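Local structure of PLP-Dependent L-Arginine Hydroxylase MppP (Streptomyces wadayamensis, 6C9B) at residues P36-I41 against R263-D268; R192-A197 against A275-F280. The protein uses pyridoxal 5'-phosphate to oxidise L-arginine, giving 4-hydroxy-2-ketoarginine and 2-ketoarginine, and acts as an oxidase rather than an oxygenase. One frame throughout, in Å; residues are numbered along the deposited sequence.

How the interactions relate
Both contacts are made on one long helix, 256-291, at two places along it. Interaction 1 uses residues 263-268, which meet the short helix 36-43 from the N-terminal part of the chain; interaction 2 uses residues 275-280, further on in the same helix, which meet the loop between strand 184-188 of the seven-stranded sheet and helix 202-209. Their centres lie about 16 Å apart and their nearest atoms about 7 Å, so the two do not touch. Along the chain the segments alternate: 36-41, 192-197, 263-268, 275-280. Helix 256-291 thus serves as a common partner for an N-terminal helix and a loop of the large cofactor-binding domain in this aminotransferase fold.

Interaction 1 of 2, residues P36-I41 against R263-D268; sequences PGQQKI and REFSRD
Gly37 brings its CA to 3.7 Å from Asp268 OD1, and having no CB it leaves room for that carboxylate. The two short helical segments run nearly antiparallel, at 157°, with their axes 9.9 Å apart at closest approach. One residue on, the Gln38 and Phe265 side chains cross at about a right angle, Gln38 CG coming to 3.5 Å from Phe265 CE2. Gln38 OE1 accepts from Ser35 N, while Gln38 NE2 donates to a water 3.0 Å away. That water in turn donates to Phe265 O and, at 2.6 Å, to Asp268 OD2, joining the helices where no direct hydrogen bond does. Ile41 supplies the apolar half. Ile41 CD1 sits over one face of the Phe265 ring as a CH-pi contact, 4.2 Å from the centroid, and also reaches Glu264 O at 3.5 Å. Ile41 CG2, anti to the backbone N, lies 3.7 Å from Glu264 CB. This is a water-bridged, near-antiparallel packing of the short N-terminal helix 36-43 on long helix 256-291, away from the ligand pocket. Leu48 of helix 45-54 packs on Ile41 and Glu264, Trp223 meets the Phe265 ring, and helix 57-71 lies against Ser266.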
loop_
_atom_site.group_PDB
_atom_site.type_symbol
_atom_site.label_atom_id
_atom_site.label_comp_id
_atom_site.label_asym_id
_atom_site.label_seq_id
_atom_site.Cartn_x
_atom_site.Cartn_y
_atom_site.Cartn_z
ATOM N N PRO B 36 -21.726 17.773 -7.232
ATOM C CA PRO B 36 -21.201 19.146 -7.330
ATOM C C PRO B 36 -20.336 19.556 -6.152
ATOM O O PRO B 36 -19.317 20.234 -6.330
ATOM C CB PRO B 36 -22.478 19.989 -7.417
ATOM C CG PRO B 36 -23.501 19.066 -7.987
ATOM C CD PRO B 36 -23.181 17.716 -7.429
ATOM N N GLY B 37 -20.718 19.164 -4.940
ATOM C CA GLY B 37 -19.918 19.514 -3.784
ATOM C C GLY B 37 -18.571 18.814 -3.793
ATOM O O GLY B 37 -17.552 19.392 -3.407
ATOM N N GLN B 38 -18.539 17.572 -4.269
ATOM C CA GLN B 38 -17.271 16.842 -4.343
ATOM C C GLN B 38 -16.394 17.398 -5.459
ATOM O O GLN B 38 -15.177 17.487 -5.304
ATOM C CB GLN B 38 -17.528 15.340 -4.536
ATOM C CG GLN B 38 -18.166 14.653 -3.322
ATOM C CD GLN B 38 -18.724 13.272 -3.656
ATOM O OE1 GLN B 38 -19.006 12.958 -4.818
ATOM N NE2 GLN B 38 -18.919 12.447 -2.617
ATOM N N GLN B 39 -16.998 17.836 -6.571
ATOM C CA GLN B 39 -16.192 18.452 -7.621
ATOM C C GLN B 39 -15.537 19.730 -7.124
ATOM O O GLN B 39 -14.402 20.032 -7.508
ATOM C CB GLN B 39 -17.049 18.717 -8.850
ATOM C CG GLN B 39 -16.288 19.375 -10.017
ATOM C CD GLN B 39 -15.261 18.441 -10.643
ATOM O OE1 GLN B 39 -15.592 17.338 -11.078
ATOM N NE2 GLN B 39 -14.007 18.882 -10.693
ATOM N N LYS B 40 -16.226 20.487 -6.260
ATOM C CA LYS B 40 -15.611 21.673 -5.674
ATOM C C LYS B 40 -14.333 21.324 -4.923
ATOM O O LYS B 40 -13.383 22.112 -4.916
ATOM C CB LYS B 40 -16.589 22.378 -4.737
ATOM C CG LYS B 40 -17.363 23.502 -5.365
ATOM C CD LYS B 40 -17.776 24.525 -4.314
ATOM C CE LYS B 40 -16.572 25.302 -3.764
ATOM N NZ LYS B 40 -16.953 26.238 -2.673
ATOM N N ILE B 41 -14.310 20.177 -4.235
ATOM C CA ILE B 41 -13.088 19.734 -3.560
ATOM C C ILE B 41 -11.993 19.479 -4.584
ATOM O O ILE B 41 -10.847 19.923 -4.434
ATOM C CB ILE B 41 -13.357 18.476 -2.709
ATOM C CG1 ILE B 41 -14.411 18.760 -1.640
ATOM C CG2 ILE B 41 -12.057 17.996 -2.054
ATOM C CD1 ILE B 41 -14.975 17.498 -0.947
ATOM N N ARG B 263 -10.541 14.458 4.783
ATOM C CA ARG B 263 -11.168 15.474 5.619
ATOM C C ARG B 263 -12.259 16.212 4.850
ATOM O O ARG B 263 -13.369 16.401 5.353
ATOM C CB ARG B 263 -10.102 16.454 6.108
ATOM C CG ARG B 263 -10.599 17.554 7.045
ATOM C CD ARG B 263 -9.512 18.586 7.226
ATOM N NE ARG B 263 -9.277 19.326 5.980
ATOM C CZ ARG B 263 -8.157 19.976 5.693
ATOM N NH1 ARG B 263 -7.155 20.023 6.557
ATOM N NH2 ARG B 263 -8.038 20.588 4.529
ATOM N N GLU B 264 -11.955 16.646 3.620
ATOM C CA GLU B 264 -12.917 17.441 2.857
ATOM C C GLU B 264 -14.111 16.606 2.410
ATOM O O GLU B 264 -15.256 17.069 2.482
ATOM C CB GLU B 264 -12.228 18.080 1.657
ATOM C CG GLU B 264 -11.141 19.057 2.039
ATOM C CD GLU B 264 -11.657 20.158 2.948
ATOM O OE1 GLU B 264 -12.715 20.755 2.642
ATOM O OE2 GLU B 264 -11.022 20.396 3.994
ATOM N N PHE B 265 -13.873 15.381 1.945
ATOM C CA PHE B 265 -14.985 14.529 1.531
ATOM C C PHE B 265 -15.866 14.173 2.725
ATOM O O PHE B 265 -17.096 14.084 2.594
ATOM C CB PHE B 265 -14.459 13.260 0.834
ATOM C CG PHE B 265 -14.314 13.414 -0.668
ATOM C CD1 PHE B 265 -13.271 14.150 -1.210
ATOM C CD2 PHE B 265 -15.239 12.844 -1.522
ATOM C CE1 PHE B 265 -13.165 14.318 -2.598
ATOM C CE2 PHE B 265 -15.136 13.002 -2.910
ATOM C CZ PHE B 265 -14.104 13.734 -3.436
ATOM N N SER B 266 -15.247 13.981 3.897
ATOM C CA SER B 266 -16.004 13.697 5.107
ATOM C C SER B 266 -16.864 14.882 5.503
ATOM O O SER B 266 -18.005 14.703 5.923
ATOM C CB SER B 266 -15.065 13.345 6.259
ATOM O OG SER B 266 -14.443 12.102 6.047
ATOM N N ARG B 267 -16.336 16.101 5.371
ATOM C CA ARG B 267 -17.131 17.272 5.729
ATOM C C ARG B 267 -18.296 17.471 4.762
ATOM O O ARG B 267 -19.398 17.852 5.174
ATOM C CB ARG B 267 -16.225 18.504 5.785
ATOM C CG ARG B 267 -15.252 18.427 6.969
ATOM C CD ARG B 267 -14.229 19.557 7.018
ATOM N NE ARG B 267 -13.471 19.513 8.277
ATOM C CZ ARG B 267 -12.425 20.284 8.559
ATOM N NH1 ARG B 267 -11.989 21.175 7.677
ATOM N NH2 ARG B 267 -11.810 20.160 9.726
ATOM N N ASP B 268 -18.063 17.238 3.468
ATOM C CA ASP B 268 -19.140 17.318 2.490
ATOM C C ASP B 268 -20.213 16.278 2.789
ATOM O O ASP B 268 -21.419 16.554 2.663
ATOM C CB ASP B 268 -18.564 17.115 1.088
ATOM C CG ASP B 268 -19.620 16.985 0.040
ATOM O OD1 ASP B 268 -20.097 18.025 -0.446
ATOM O OD2 ASP B 268 -19.997 15.850 -0.298
HETATM O O HOH W 1 -18.761 13.564 0.216
#

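Interaction 2 of 2, residues R192-A197 against A275-F280; sequences RGFDAA and ADLHAF
His278 reaches from helix 256-291 to the backbone of Gly193, joining that helix to the loop that follows strand 184-188 in the large domain of this aminotransferase fold. The loop segment is built from short 3-10 turns, 192-194 and 196-197, with an Asx turn linking them: Asp195 OD1 accepts from Ala197 N at 2.9 Å, met on the anti side and tilted out of the carboxylate plane. The carbonyl of Gly193 is presented to the helix, and the imidazole comes to it edge-on. In His278, CG stands anti to the carbonyl carbon and beside the backbone N (chi1 -67°); from there the ring extends to the loop, with NE2 the atom that meets it. Because His278 NE2 donates to Gly193 O, it carries a proton, and the bond to this buried residue's backbone oxygen helps fix the rotation of the ring. Phe194 O lies 3.4 Å from His278 NE2, but at a poor angle for a bond.

Beside this polar link sits an apolar one. The CD2 methyl of Leu277 approaches Phe194 CE1 at 4.1 Å, the two side chains passing at a slant. The Phe194 side chain also touches Ser308, and lies about 9 Å from the bound 4-hydroxy-2-ketoarginine. Further back in the loop, Arg192 NH1 forms a salt bridge with Glu217, and Arg192 O accepts from His199 NE2. The bond from His278 NE2 to Gly193 O is 2.8 Å long and almost straight at 174°, with the oxygen just 1° out of the imidazole plane.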
loop_
_atom_site.group_PDB
_atom_site.type_symbol
_atom_site.label_atom_id
_atom_site.label_comp_id
_atom_site.label_asym_id
_atom_site.label_seq_id
_atom_site.Cartn_x
_atom_site.Cartn_y
_atom_site.Cartn_z
ATOM N N ARG B 192 -19.016 0.634 6.501
ATOM C CA ARG B 192 -19.720 1.340 7.568
ATOM C C ARG B 192 -20.572 2.486 7.030
ATOM O O ARG B 192 -21.732 2.645 7.415
ATOM C CB ARG B 192 -18.726 1.880 8.597
ATOM C CG ARG B 192 -19.427 2.508 9.800
ATOM C CD ARG B 192 -18.471 3.296 10.673
ATOM N NE ARG B 192 -17.473 2.494 11.386
ATOM C CZ ARG B 192 -17.715 1.743 12.455
ATOM N NH1 ARG B 192 -16.701 1.145 13.057
ATOM N NH2 ARG B 192 -18.952 1.559 12.915
ATOM N N GLY B 193 -20.000 3.318 6.157
ATOM C CA GLY B 193 -20.702 4.530 5.757
ATOM C C GLY B 193 -22.001 4.303 5.003
ATOM O O GLY B 193 -22.852 5.204 4.971
ATOM N N PHE B 194 -22.197 3.116 4.437
ATOM C CA PHE B 194 -23.401 2.858 3.658
ATOM C C PHE B 194 -24.649 2.575 4.489
ATOM O O PHE B 194 -25.763 2.764 3.977
ATOM C CB PHE B 194 -23.190 1.686 2.704
ATOM C CG PHE B 194 -22.248 1.996 1.604
ATOM C CD1 PHE B 194 -22.579 2.911 0.613
ATOM C CD2 PHE B 194 -21.004 1.413 1.581
ATOM C CE1 PHE B 194 -21.675 3.208 -0.380
ATOM C CE2 PHE B 194 -20.105 1.718 0.575
ATOM C CZ PHE B 194 -20.442 2.598 -0.386
ATOM N N ASP B 195 -24.525 2.118 5.732
ATOM C CA ASP B 195 -25.679 1.620 6.475
ATOM C C ASP B 195 -25.711 2.253 7.862
ATOM O O ASP B 195 -24.825 1.997 8.684
ATOM C CB ASP B 195 -25.624 0.093 6.561
ATOM C CG ASP B 195 -26.946 -0.514 6.980
ATOM O OD1 ASP B 195 -27.705 0.157 7.719
ATOM O OD2 ASP B 195 -27.220 -1.653 6.545
ATOM N N ALA B 196 -26.735 3.079 8.110
ATOM C CA ALA B 196 -26.887 3.767 9.388
ATOM C C ALA B 196 -27.012 2.798 10.554
ATOM O O ALA B 196 -26.741 3.178 11.701
ATOM C CB ALA B 196 -28.117 4.680 9.333
ATOM N N ALA B 197 -27.398 1.550 10.288
ATOM C CA ALA B 197 -27.435 0.547 11.348
ATOM C C ALA B 197 -26.043 0.270 11.905
ATOM O O ALA B 197 -25.920 -0.273 13.009
ATOM C CB ALA B 197 -28.047 -0.757 10.830
ATOM N N ALA B 275 -26.394 11.498 3.135
ATOM C CA ALA B 275 -27.788 11.203 2.831
ATOM C C ALA B 275 -27.991 11.046 1.329
ATOM O O ALA B 275 -28.705 10.139 0.880
ATOM C CB ALA B 275 -28.689 12.301 3.394
ATOM N N ASP B 276 -27.348 11.905 0.534
ATOM C CA ASP B 276 -27.441 11.793 -0.921
ATOM C C ASP B 276 -26.847 10.477 -1.405
ATOM O O ASP B 276 -27.362 9.859 -2.346
ATOM C CB ASP B 276 -26.720 12.962 -1.586
ATOM C CG ASP B 276 -27.436 14.305 -1.380
ATOM O OD1 ASP B 276 -28.575 14.326 -0.872
ATOM O OD2 ASP B 276 -26.842 15.344 -1.723
ATOM N N LEU B 277 -25.752 10.042 -0.780
ATOM C CA LEU B 277 -25.142 8.776 -1.168
ATOM C C LEU B 277 -26.088 7.627 -0.869
ATOM O O LEU B 277 -26.287 6.743 -1.705
ATOM C CB LEU B 277 -23.820 8.581 -0.430
ATOM C CG LEU B 277 -23.105 7.260 -0.687
ATOM C CD1 LEU B 277 -22.809 7.065 -2.185
ATOM C CD2 LEU B 277 -21.837 7.225 0.136
ATOM N N HIS B 278 -26.707 7.635 0.315
ATOM C CA HIS B 278 -27.650 6.567 0.644
ATOM C C HIS B 278 -28.800 6.526 -0.350
ATOM O O HIS B 278 -29.210 5.444 -0.790
ATOM C CB HIS B 278 -28.181 6.753 2.061
ATOM C CG HIS B 278 -27.144 6.575 3.118
ATOM N ND1 HIS B 278 -27.355 6.964 4.424
ATOM C CD2 HIS B 278 -25.909 6.022 3.083
ATOM C CE1 HIS B 278 -26.283 6.678 5.145
ATOM N NE2 HIS B 278 -25.396 6.097 4.358
ATOM N N ALA B 279 -29.318 7.692 -0.741
ATOM C CA ALA B 279 -30.416 7.710 -1.710
ATOM C C ALA B 279 -29.953 7.207 -3.073
ATOM O O ALA B 279 -30.709 6.528 -3.784
ATOM C CB ALA B 279 -31.003 9.119 -1.814
ATOM N N PHE B 280 -28.703 7.512 -3.439
ATOM C CA PHE B 280 -28.159 7.077 -4.720
ATOM C C PHE B 280 -28.002 5.563 -4.765
ATOM O O PHE B 280 -28.380 4.920 -5.746
ATOM C CB PHE B 280 -26.819 7.761 -4.963
ATOM C CG PHE B 280 -26.159 7.364 -6.251
ATOM C CD1 PHE B 280 -26.615 7.857 -7.461
ATOM C CD2 PHE B 280 -25.070 6.524 -6.250
ATOM C CE1 PHE B 280 -26.001 7.490 -8.654
ATOM C CE2 PHE B 280 -24.468 6.161 -7.443
ATOM C CZ PHE B 280 -24.932 6.646 -8.632
#